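Local structure of transcriptional regulator, LacI family (Corynebacterium glutamicum, 3H5T) at residues A[227-230]-A[231-235]; A[258-261]-A[262-266]; A[220-223]-A[224-228]; A[279-282]-A[283-286]. The protein probably acts as an inositol-dependent transcriptional activator that binds a palindromic promoter motif and helps regulate cell wall biogenesis. All coordinates share one frame; numbering follows the deposited sequence.

Contact 1 of 4, residues A[227-230]-A[231-235]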
# COMPACT_ATOMS: atom_id res chain seq x y z
N GLY A 227 -2.61 -13.83 -12.32
CA GLY A 227 -1.44 -13.54 -13.12
C GLY A 227 -0.30 -14.51 -12.86
O GLY A 227 0.40 -14.91 -13.79
N ALA A 228 -0.09 -14.88 -11.60
CA ALA A 228 0.98 -15.82 -11.27
C ALA A 228 0.63 -17.18 -11.86
O ALA A 228 1.46 -17.83 -12.49
CB ALA A 228 1.15 -15.93 -9.76
N MET A 229 -0.62 -17.59 -11.66
CA MET A 229 -1.11 -18.86 -12.16
C MET A 229 -1.04 -18.94 -13.69
O MET A 229 -0.84 -20.03 -14.24
CB MET A 229 -2.55 -19.08 -11.71
CG MET A 229 -3.01 -20.51 -11.83
SD MET A 229 -2.18 -21.57 -10.64
CE MET A 229 -3.16 -21.25 -9.22
N GLU A 230 -1.20 -17.81 -14.36
CA GLU A 230 -1.15 -17.77 -15.82
C GLU A 230 0.26 -18.06 -16.31
O GLU A 230 0.46 -18.65 -17.37
CB GLU A 230 -1.65 -16.42 -16.35
CG GLU A 230 -3.11 -16.13 -16.00
CD GLU A 230 -3.63 -14.82 -16.56
OE1 GLU A 230 -2.97 -13.78 -16.37
OE2 GLU A 230 -4.72 -14.83 -17.17
N VAL A 231 1.25 -17.64 -15.52
CA VAL A 231 2.64 -17.88 -15.88
C VAL A 231 3.01 -19.33 -15.60
O VAL A 231 3.86 -19.90 -16.28
CB VAL A 231 3.58 -16.93 -15.10
CG1 VAL A 231 5.05 -17.30 -15.37
CG2 VAL A 231 3.32 -15.49 -15.52
N PHE A 232 2.37 -19.94 -14.61
CA PHE A 232 2.65 -21.33 -14.28
C PHE A 232 2.03 -22.25 -15.32
O PHE A 232 2.62 -23.27 -15.69
CB PHE A 232 2.11 -21.68 -12.89
CG PHE A 232 2.78 -20.94 -11.77
CD1 PHE A 232 4.02 -20.34 -11.95
CD2 PHE A 232 2.18 -20.88 -10.52
CE1 PHE A 232 4.66 -19.70 -10.90
CE2 PHE A 232 2.82 -20.24 -9.46
CZ PHE A 232 4.06 -19.65 -9.65
N ILE A 233 0.84 -21.89 -15.78
CA ILE A 233 0.13 -22.67 -16.79
C ILE A 233 0.95 -22.73 -18.07
O ILE A 233 1.08 -23.80 -18.68
CB ILE A 233 -1.26 -22.05 -17.09
CG1 ILE A 233 -2.22 -22.38 -15.95
CG2 ILE A 233 -1.80 -22.56 -18.41
CD1 ILE A 233 -3.61 -21.76 -16.11
N GLU A 234 1.51 -21.60 -18.48
CA GLU A 234 2.33 -21.52 -19.68
C GLU A 234 3.60 -22.36 -19.51
O GLU A 234 4.22 -22.75 -20.49
CB GLU A 234 2.71 -20.07 -19.97
CG GLU A 234 3.66 -19.88 -21.15
CD GLU A 234 3.05 -20.26 -22.49
OE1 GLU A 234 2.70 -21.45 -22.68
OE2 GLU A 234 2.92 -19.38 -23.36
N ALA A 235 3.97 -22.61 -18.26
CA ALA A 235 5.16 -23.41 -17.98
C ALA A 235 4.82 -24.89 -18.05
O ALA A 235 5.71 -25.74 -18.15
CB ALA A 235 5.71 -23.06 -16.59
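The aromatic ring of Phe232 lies with one face against the carbonyl oxygen of Ala228, one helical turn back, so a flat apolar group covers a backbone acceptor from above. Ala228 O sits 3.4 Å from the plane of the Phe232 ring, displaced toward the rim; its nearest ring atom is CG, at 3.5 Å. The ring gets there because CG stands anti to the carbonyl carbon of Phe232 and beside its own N (chi1 -65°), which turns the side chain back along the preceding turn. The same oxygen also receives the amide of Phe232, at 3.1 Å from N to Ala228 O, with the donor in the carbonyl plane. Met229 comes to the ring from another direction: its CA approaches CD2 obliquely, and its sulfur is a looser neighbour, with Met229 SD 4.4 Å from Phe232 CD2.

On the next residue the pattern repeats without a ring. Ile233 N donates to Met229 O at 2.9 Å, and the CG1 branch of Ile233 folds over that same carbonyl. Its terminal methyl comes nearest the Met229 side chain at CG, with Ile233 CD1 4.5 Å from Met229 CG. Val231 turns CG2 back over Gly227 O, 3.4 Å away.

In the fold, the second half of helix 221-235 packs on the sheet: Phe232 touches Ile192 and Met229 touches Ile194, both on strand 192-197. Val231 meets Gln182, Phe232 meets Ala181 and Ile185, and Ala235 meets Ile185, all on the neighbouring helix 178-186.

Contact 2 of 4, residues A[258-261]-A[262-266]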
# COMPACT_ATOMS: atom_id res chain seq x y z
N VAL A 258 -0.62 -19.27 8.64
CA VAL A 258 -0.93 -19.69 7.28
C VAL A 258 0.29 -20.25 6.54
O VAL A 258 0.16 -21.09 5.65
CB VAL A 258 -1.55 -18.53 6.45
CG1 VAL A 258 -0.48 -17.58 5.95
CG2 VAL A 258 -2.35 -19.10 5.29
N ALA A 259 1.48 -19.80 6.92
CA ALA A 259 2.71 -20.29 6.28
C ALA A 259 3.05 -21.68 6.82
O ALA A 259 3.47 -22.56 6.08
CB ALA A 259 3.85 -19.33 6.54
N LYS A 260 2.85 -21.87 8.12
CA LYS A 260 3.13 -23.15 8.74
C LYS A 260 2.21 -24.22 8.15
O LYS A 260 2.66 -25.28 7.74
CB LYS A 260 2.92 -23.06 10.26
CG LYS A 260 2.91 -24.41 10.97
CD LYS A 260 2.58 -24.26 12.45
CE LYS A 260 3.63 -23.45 13.18
NZ LYS A 260 3.39 -23.39 14.65
N GLU A 261 0.92 -23.92 8.08
CA GLU A 261 -0.05 -24.87 7.56
C GLU A 261 0.24 -25.34 6.13
O GLU A 261 0.13 -26.53 5.83
CB GLU A 261 -1.46 -24.28 7.61
CG GLU A 261 -2.55 -25.33 7.70
CD GLU A 261 -3.91 -24.80 7.34
OE1 GLU A 261 -4.34 -23.78 7.93
OE2 GLU A 261 -4.55 -25.42 6.47
N LEU A 262 0.59 -24.41 5.25
CA LEU A 262 0.88 -24.72 3.86
C LEU A 262 2.11 -25.61 3.67
O LEU A 262 2.10 -26.56 2.89
CB LEU A 262 1.07 -23.43 3.07
CG LEU A 262 1.45 -23.58 1.60
CD1 LEU A 262 0.25 -24.06 0.82
CD2 LEU A 262 1.94 -22.25 1.05
N LEU A 263 3.19 -25.27 4.38
CA LEU A 263 4.44 -26.01 4.28
C LEU A 263 4.38 -27.32 5.06
O LEU A 263 5.10 -28.26 4.76
CB LEU A 263 5.59 -25.15 4.79
CG LEU A 263 5.78 -23.84 4.01
CD1 LEU A 263 6.91 -23.03 4.62
CD2 LEU A 263 6.04 -24.16 2.54
N GLU A 264 3.52 -27.34 6.07
CA GLU A 264 3.33 -28.52 6.91
C GLU A 264 2.41 -29.49 6.17
O GLU A 264 2.55 -30.71 6.29
CB GLU A 264 2.70 -28.09 8.24
CG GLU A 264 3.31 -28.71 9.47
CD GLU A 264 2.88 -28.00 10.74
OE1 GLU A 264 1.66 -27.77 10.93
OE2 GLU A 264 3.76 -27.67 11.56
N THR A 265 1.49 -28.94 5.38
CA THR A 265 0.54 -29.72 4.61
C THR A 265 1.13 -30.23 3.29
O THR A 265 0.82 -31.34 2.84
CB THR A 265 -0.72 -28.89 4.32
OG1 THR A 265 -1.34 -28.54 5.56
CG2 THR A 265 -1.71 -29.68 3.47
N HIS A 266 1.97 -29.42 2.66
CA HIS A 266 2.61 -29.80 1.41
C HIS A 266 4.14 -29.66 1.59
O HIS A 266 4.74 -28.69 1.13
CB HIS A 266 2.13 -28.90 0.26
CG HIS A 266 0.64 -28.86 0.10
ND1 HIS A 266 -0.18 -28.08 0.88
CD2 HIS A 266 -0.17 -29.52 -0.76
CE1 HIS A 266 -1.44 -28.25 0.51
NE2 HIS A 266 -1.46 -29.12 -0.49
O HOH W 1 -4.56 -28.33 5.76
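Glu261 and Thr265, one turn apart, are joined through the carbonyl of Glu261, which accepts two bonds from the same threonine. Thr265 N reaches Glu261 O at 2.8 Å in the usual helical way, while the hydroxyl OG1 donates to that oxygen from the opposite face of its plane. The hydroxyl can turn back like this because OG1 lies beside the backbone N of Thr265 (chi1 -62°), which leaves CG2 anti to N. A water adds a second link: it donates both to Glu261 OE2, at 3.0 Å, and to Thr265 OG1, at 3.2 Å, so the two side chains, which point the same way, are bridged at their polar parts.

Alongside, Lys260 and Glu264 also run side by side. The carboxylate rests on the aliphatic part of the lysine, with OE2 of Glu264 3.4 Å from CG of Lys260. The charged atoms themselves stay apart, NZ of Lys260 lying 5.3 Å from OE2 of Glu264, so any attraction between them acts at longer range.

Further out, the chain leaves helical geometry at His266. Its N still bonds to Leu262 O at 2.9 Å, and ND1 of the His266 ring adds a weak bond to that oxygen, which lies at the ring's edge. On the buried side Leu262 packs on Met245, Leu269 and Val272, and helix 277-289 covers Ala259.

A polar outer face over an apolar inner one marks an amphipathic helix, here the connection of the crossover from strand 244-247 to strand 271-274 in a LacI-type sugar-binding fold.

Contact 3 of 4, residues A[220-223]-A[224-228]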
# COMPACT_ATOMS: atom_id res chain seq x y z
N VAL A 220 -6.90 -7.63 -6.94
CA VAL A 220 -5.53 -7.44 -6.43
C VAL A 220 -5.12 -8.84 -5.98
O VAL A 220 -4.28 -9.47 -6.60
CB VAL A 220 -5.44 -6.45 -5.20
CG1 VAL A 220 -4.01 -6.38 -4.67
CG2 VAL A 220 -5.88 -5.06 -5.61
N GLN A 221 -5.75 -9.33 -4.91
CA GLN A 221 -5.46 -10.67 -4.43
C GLN A 221 -5.82 -11.64 -5.54
O GLN A 221 -4.98 -12.42 -5.99
CB GLN A 221 -6.30 -10.99 -3.20
CG GLN A 221 -5.97 -10.13 -2.02
CD GLN A 221 -4.49 -10.09 -1.77
OE1 GLN A 221 -3.87 -11.12 -1.54
NE2 GLN A 221 -3.90 -8.89 -1.84
N ARG A 222 -7.06 -11.58 -5.99
CA ARG A 222 -7.55 -12.44 -7.06
C ARG A 222 -6.69 -12.28 -8.31
O ARG A 222 -6.26 -13.25 -8.91
CB ARG A 222 -8.99 -12.08 -7.40
CG ARG A 222 -9.61 -12.91 -8.52
CD ARG A 222 -10.91 -12.29 -8.99
NE ARG A 222 -10.68 -11.01 -9.64
CZ ARG A 222 -11.63 -10.13 -9.94
NH1 ARG A 222 -12.90 -10.38 -9.64
NH2 ARG A 222 -11.32 -8.99 -10.53
N ASP A 223 -6.41 -11.04 -8.68
CA ASP A 223 -5.62 -10.79 -9.87
C ASP A 223 -4.15 -11.14 -9.75
O ASP A 223 -3.52 -11.50 -10.76
CB ASP A 223 -5.80 -9.33 -10.30
CG ASP A 223 -7.18 -9.06 -10.87
OD1 ASP A 223 -8.00 -10.00 -10.89
OD2 ASP A 223 -7.44 -7.92 -11.30
N ARG A 224 -3.57 -11.04 -8.56
CA ARG A 224 -2.16 -11.40 -8.42
C ARG A 224 -2.04 -12.92 -8.42
O ARG A 224 -1.02 -13.47 -8.86
CB ARG A 224 -1.56 -10.80 -7.14
CG ARG A 224 -1.28 -9.30 -7.25
CD ARG A 224 -0.72 -8.70 -5.96
NE ARG A 224 -0.74 -7.24 -6.03
CZ ARG A 224 -0.66 -6.41 -4.99
NH1 ARG A 224 -0.54 -6.88 -3.76
NH2 ARG A 224 -0.76 -5.10 -5.19
N VAL A 225 -3.08 -13.59 -7.93
CA VAL A 225 -3.11 -15.04 -7.91
C VAL A 225 -3.26 -15.53 -9.35
O VAL A 225 -2.54 -16.43 -9.79
CB VAL A 225 -4.30 -15.56 -7.06
CG1 VAL A 225 -4.45 -17.06 -7.23
CG2 VAL A 225 -4.07 -15.24 -5.59
N ARG A 226 -4.16 -14.89 -10.09
CA ARG A 226 -4.43 -15.22 -11.49
C ARG A 226 -3.21 -15.02 -12.40
O ARG A 226 -2.82 -15.92 -13.14
CB ARG A 226 -5.59 -14.35 -12.01
CG ARG A 226 -6.91 -14.61 -11.31
CD ARG A 226 -7.66 -15.76 -11.96
NE ARG A 226 -8.78 -15.25 -12.74
CZ ARG A 226 -9.89 -14.76 -12.20
NH1 ARG A 226 -10.03 -14.72 -10.88
NH2 ARG A 226 -10.86 -14.30 -12.98
N GLY A 227 -2.61 -13.83 -12.32
CA GLY A 227 -1.44 -13.54 -13.12
C GLY A 227 -0.30 -14.51 -12.86
O GLY A 227 0.40 -14.91 -13.79
N ALA A 228 -0.09 -14.88 -11.60
CA ALA A 228 0.98 -15.82 -11.27
C ALA A 228 0.63 -17.18 -11.86
O ALA A 228 1.46 -17.83 -12.49
CB ALA A 228 1.15 -15.93 -9.76
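Arg224 runs from its helix backbone alongside Val220, which occupies the N-cap position. Starting at CB, the chain passes the carbonyl of Val220: CB and CG of Arg224 both lie 3.1 Å from Val220 O, the oxygen that also takes the bond from Arg224 N. CD draws away, and from CG to NE the chain is fully extended (chi2 178°). NE donates to Asn173 OD1. Around CZ the guanidinium lies flat beneath a methyl, with CG1 of Val220 3.3 Å above the Arg224 plane and over its centre. At the tip, NH1 bonds to Thr275 O, and Phe303 supplies a cation-pi contact.

These partners lie in or next to several strand-to-helix loops, and such loops line the inter-subdomain cleft where LacI-family regulators bind their effectors; the site of Arg224 is consistent with that pocket.

Beside it, Gln221 turns OE1 to Ile197 N. Arg222 NE forms a salt bridge with Asp223 OD1 at 3.1 Å; OD1 lies in the plane of the Arg222 guanidinium, whereas NE meets it on the syn side, 34° out of the Asp223 carboxylate plane. Arg226 bends back so that its NH1 comes against CG and CD of Arg222, with Arg222 NE 4.0 Å from it; the nearby Asp223 charge probably eases this like-charge approach.

Contact 4 of 4, residues A[279-282]-A[283-286]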
# COMPACT_ATOMS: atom_id res chain seq x y z
N LEU A 279 3.31 -11.67 3.82
CA LEU A 279 3.18 -13.12 3.78
C LEU A 279 4.53 -13.80 3.63
O LEU A 279 4.78 -14.86 4.22
CB LEU A 279 2.27 -13.54 2.62
CG LEU A 279 0.76 -13.32 2.78
CD1 LEU A 279 0.08 -13.64 1.47
CD2 LEU A 279 0.21 -14.22 3.88
N ALA A 280 5.41 -13.19 2.84
CA ALA A 280 6.75 -13.74 2.65
C ALA A 280 7.48 -13.75 3.99
O ALA A 280 8.20 -14.69 4.29
CB ALA A 280 7.53 -12.92 1.61
N PHE A 281 7.30 -12.71 4.79
CA PHE A 281 7.97 -12.65 6.09
C PHE A 281 7.41 -13.67 7.07
O PHE A 281 8.11 -14.09 7.99
CB PHE A 281 7.90 -11.24 6.67
CG PHE A 281 8.93 -10.32 6.09
CD1 PHE A 281 10.23 -10.34 6.55
CD2 PHE A 281 8.62 -9.51 5.00
CE1 PHE A 281 11.22 -9.57 5.94
CE2 PHE A 281 9.60 -8.74 4.38
CZ PHE A 281 10.90 -8.77 4.85
N GLY A 282 6.15 -14.05 6.88
CA GLY A 282 5.55 -15.05 7.74
C GLY A 282 6.15 -16.39 7.37
O GLY A 282 6.24 -17.29 8.20
N VAL A 283 6.58 -16.51 6.12
CA VAL A 283 7.19 -17.73 5.61
C VAL A 283 8.64 -17.82 6.10
O VAL A 283 9.16 -18.92 6.30
CB VAL A 283 7.22 -17.76 4.06
CG1 VAL A 283 8.00 -18.96 3.59
CG2 VAL A 283 5.81 -17.80 3.51
N LEU A 284 9.28 -16.66 6.27
CA LEU A 284 10.66 -16.62 6.74
C LEU A 284 10.69 -16.86 8.25
O LEU A 284 11.55 -17.58 8.76
CB LEU A 284 11.31 -15.28 6.40
CG LEU A 284 11.49 -15.02 4.90
CD1 LEU A 284 11.90 -13.57 4.65
CD2 LEU A 284 12.53 -15.98 4.36
N GLU A 285 9.74 -16.26 8.95
CA GLU A 285 9.67 -16.43 10.39
C GLU A 285 9.30 -17.88 10.68
O GLU A 285 9.65 -18.41 11.74
CB GLU A 285 8.61 -15.50 10.99
CG GLU A 285 8.67 -15.41 12.51
CD GLU A 285 7.66 -14.42 13.08
OE1 GLU A 285 7.55 -13.29 12.54
OE2 GLU A 285 6.97 -14.77 14.06
N TYR A 286 8.60 -18.53 9.75
CA TYR A 286 8.23 -19.93 9.94
C TYR A 286 9.40 -20.85 9.64
O TYR A 286 9.69 -21.76 10.41
CB TYR A 286 7.05 -20.36 9.07
CG TYR A 286 6.91 -21.86 9.09
CD1 TYR A 286 6.56 -22.52 10.27
CD2 TYR A 286 7.25 -22.63 7.98
CE1 TYR A 286 6.57 -23.92 10.35
CE2 TYR A 286 7.26 -24.03 8.05
CZ TYR A 286 6.92 -24.66 9.24
OH TYR A 286 6.95 -26.02 9.32
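Phe281 O is held by two amides of the following turn. Glu285 N makes the stronger bond, at 2.9 Å, with its donor tilted 33° from the carbonyl plane, and Leu284 N adds a weak one. Ala280 O is shared in the same fashion, taking Leu284 N at 3.0 Å and, weakly, Val283 N.

Apolar branches fold over the carbonyls of the preceding turn. Val283 places CG2 beside its own backbone N, with CG1 anti to N (chi1 174°), and CG2 comes to 3.2 Å from Leu279 O. Leu284 lays CG over Ala280 O, and its CD1 methyl reaches the Phe281 ring obliquely, 4.1 Å from CD1 of Phe281. In Phe281 and Leu284 alike CG stands anti to the carbonyl carbon.

Gly282 brings no side chain, and its carbonyl takes a weak bond from Tyr286 N. The polar end of Glu285 looks beyond the helix, to a salt bridge between OE1 and Arg252 NH2.

Within the beta-alpha-beta unit, helix 277-289 connects strand 271-274 to strand 299-302. Ala280, Val283 and Leu284 pack on Leu300 of the latter strand, while Leu279 and Val283 meet Leu195 of strand 192-197, and Leu279 also touches Asn255 on helix 252-265.

In the fold
All four contacts belong to the half of the sugar-binding domain built on the five-stranded sheet, and each ties one helical turn to the next. Contacts 3 and 1 are successive parts of helix 221-235, sharing Gly227 and Ala228, with centres about 10 Å apart; contact 3 is the part nearer the chain's centre and probably the effector cleft. Contacts 2 and 4 belong to neighbouring helices that pack directly, Leu263 CD1 lying 3.4 Å from Tyr286 CD2 and Ala259 CB 3.6 Å from Gly282 O. Contacts 3 and 4 come within about 6 Å at their nearest atoms without touching. Contacts 1 and 2, about 22 Å apart between centres, lie farther out from the chain's centre.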